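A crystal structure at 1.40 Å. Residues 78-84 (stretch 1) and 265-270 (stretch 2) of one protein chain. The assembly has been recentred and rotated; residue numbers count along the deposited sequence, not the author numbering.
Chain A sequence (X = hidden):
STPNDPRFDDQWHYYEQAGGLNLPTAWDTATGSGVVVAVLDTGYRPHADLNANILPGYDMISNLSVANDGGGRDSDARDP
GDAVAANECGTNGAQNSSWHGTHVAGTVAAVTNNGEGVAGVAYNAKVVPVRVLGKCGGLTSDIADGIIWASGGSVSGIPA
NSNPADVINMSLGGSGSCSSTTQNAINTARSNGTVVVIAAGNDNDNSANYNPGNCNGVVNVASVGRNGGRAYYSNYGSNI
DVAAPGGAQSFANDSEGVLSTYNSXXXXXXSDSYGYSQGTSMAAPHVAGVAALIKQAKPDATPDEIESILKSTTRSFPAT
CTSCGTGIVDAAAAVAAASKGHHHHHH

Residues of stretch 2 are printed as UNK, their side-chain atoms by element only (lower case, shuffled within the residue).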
# COMPACT_ATOMS: atom_id res chain seq x y z
N ARG A 78 -6.23 -13.71 -6.12
CA ARG A 78 -4.86 -14.03 -6.40
C ARG A 78 -4.36 -13.42 -7.68
O ARG A 78 -5.11 -13.19 -8.63
CB ARG A 78 -4.63 -15.54 -6.37
CG ARG A 78 -4.67 -16.09 -4.99
CD ARG A 78 -4.52 -17.59 -4.91
NE ARG A 78 -4.64 -18.07 -3.55
CZ ARG A 78 -4.21 -19.28 -3.10
NH1 ARG A 78 -3.57 -20.08 -3.88
NH2 ARG A 78 -4.40 -19.57 -1.84
N ASP A 79 -3.05 -13.12 -7.71
CA ASP A 79 -2.42 -12.51 -8.85
C ASP A 79 -1.95 -13.59 -9.80
O ASP A 79 -1.03 -14.35 -9.43
CB ASP A 79 -1.23 -11.68 -8.37
CG ASP A 79 -0.59 -10.83 -9.38
OD1 ASP A 79 -0.88 -10.97 -10.60
OD2 ASP A 79 0.31 -10.02 -8.99
N PRO A 80 -2.48 -13.68 -11.02
CA PRO A 80 -1.97 -14.68 -12.00
C PRO A 80 -0.69 -14.30 -12.61
O PRO A 80 -0.12 -15.11 -13.37
CB PRO A 80 -3.10 -14.73 -13.00
CG PRO A 80 -3.64 -13.28 -13.06
CD PRO A 80 -3.52 -12.85 -11.60
N GLY A 81 -0.23 -13.09 -12.42
CA GLY A 81 0.88 -12.48 -13.04
C GLY A 81 0.51 -11.46 -14.10
O GLY A 81 -0.30 -11.76 -14.95
N ASP A 82 1.12 -10.31 -14.02
CA ASP A 82 0.82 -9.16 -14.94
C ASP A 82 1.88 -8.93 -15.97
O ASP A 82 1.90 -7.88 -16.64
CB ASP A 82 0.44 -7.90 -14.13
CG ASP A 82 1.57 -7.37 -13.38
OD1 ASP A 82 2.71 -7.86 -13.50
OD2 ASP A 82 1.44 -6.44 -12.57
N ALA A 83 2.74 -9.90 -16.20
CA ALA A 83 3.72 -9.83 -17.27
C ALA A 83 3.04 -9.54 -18.59
O ALA A 83 1.99 -10.05 -18.89
CB ALA A 83 4.52 -11.14 -17.43
N VAL A 84 3.77 -8.72 -19.38
CA VAL A 84 3.29 -8.35 -20.74
C VAL A 84 4.45 -8.53 -21.75
O VAL A 84 5.57 -8.21 -21.49
CB VAL A 84 2.68 -6.93 -20.76
CG1 VAL A 84 1.33 -6.92 -20.11
CG2 VAL A 84 3.61 -5.93 -20.22
N UNK A 265 8.62 -15.79 -9.93
CA UNK A 265 8.20 -16.05 -11.29
C UNK A 265 8.46 -14.90 -12.23
O UNK A 265 8.09 -13.75 -11.91
N UNK A 266 8.94 -15.12 -13.43
CA UNK A 266 9.06 -14.06 -14.41
C UNK A 266 7.73 -13.75 -15.01
O UNK A 266 7.52 -12.58 -15.42
o UNK A 266 9.81 -15.62 -16.00
c UNK A 266 10.11 -14.43 -15.47
N UNK A 267 6.80 -14.66 -15.18
CA UNK A 267 5.52 -14.44 -15.80
C UNK A 267 4.50 -15.09 -14.94
O UNK A 267 3.82 -14.46 -14.08
c UNK A 267 5.41 -14.92 -17.27
o UNK A 267 5.86 -16.27 -17.38
N UNK A 268 4.33 -16.43 -15.03
CA UNK A 268 3.51 -17.19 -14.13
C UNK A 268 4.09 -17.25 -12.73
O UNK A 268 5.33 -17.16 -12.59
o UNK A 268 4.51 -19.13 -15.13
c UNK A 268 3.26 -18.61 -14.72
c UNK A 268 2.36 -18.45 -15.96
N UNK A 269 3.29 -17.46 -11.72
CA UNK A 269 3.86 -17.51 -10.36
C UNK A 269 4.78 -18.70 -10.16
O UNK A 269 4.51 -19.77 -10.73
c UNK A 269 2.66 -17.55 -9.45
c UNK A 269 1.51 -17.92 -10.26
c UNK A 269 1.83 -17.64 -11.68
N UNK A 270 5.79 -18.56 -9.35
CA UNK A 270 6.73 -19.64 -8.97
C UNK A 270 6.95 -19.56 -7.49
O UNK A 270 6.06 -19.17 -6.69
c UNK A 270 7.97 -19.50 -9.83
o UNK A 270 8.88 -20.56 -9.62

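Position 265 carries no atom beyond its backbone, and nothing of stretch 1 lies within contact distance. A CB modelled on this backbone would sit 2.0 Å from the O of position 268, a clash made inside the loop itself. The residue is Gly-265.

Position 266 has one carbon followed by one oxygen, unbranched: a serine. The CA-to-CB bond of Ser-266 points away from stretch 1, so its share in the contact comes through the backbone, where its O lies 3.9 Å from Ala-83 CB.

Position 267 again has one carbon and then one oxygen, but here the CA-to-CB bond runs sideways. Its CA is 3.8 Å from Ala-83 CB and its CB 3.9 Å from that same methyl, while its backbone O stands 3.7 Å from Gly-81 CA. Two side-chain atoms in a row again spell serine, Ser-267, with chi1 in the p well.

Position 268 has a carbon that bears one oxygen and one further carbon, a branch at CB that identifies threonine. Thr-268 directs its CA-to-CB bond away from stretch 1; its CA, 4.3 Å from Pro-80 O, is what comes near.

Position 269 has three carbons that close a ring onto the backbone N, which only proline does. Pro-269 sets its CD 3.6 Å from Pro-80 O, and with its N tied into the ring it has no amide hydrogen to offer that carbonyl.

Position 270 has one carbon and one oxygen, with chi1 at -175°, and lies out of reach of stretch 1. It is Ser-270.

The contact is small, 186 Å² counted over both sides, and no hydrogen bond crosses it. Two loops without regular structure simply pack, and the rule to read is one of shape. Gly-81 is the tight point: a CB there would point toward stretch 2 and fall 2.3 Å from Ser-267 O, so a bare CA makes room for that carbonyl. Its backbone angles would also jam a CB against the preceding carbonyl O, which calls for glycine even without the neighbour. Within stretch 1, Gly-81 N donates to Asp-79 OD1 at 2.9 Å, so an aspartate side chain braces the turn that presents the glycine. Beyond it, Ala-83 aims its single methyl toward the other loop and settles against Ser-267. Pro-80 turns its CA-to-CB bond away, leaving its carbonyl to meet the proline ring. Fit here rests on small residues and well-placed backbone, with van der Waals packing doing the work.

Stretch 2, residues 265-270: GSSTPS
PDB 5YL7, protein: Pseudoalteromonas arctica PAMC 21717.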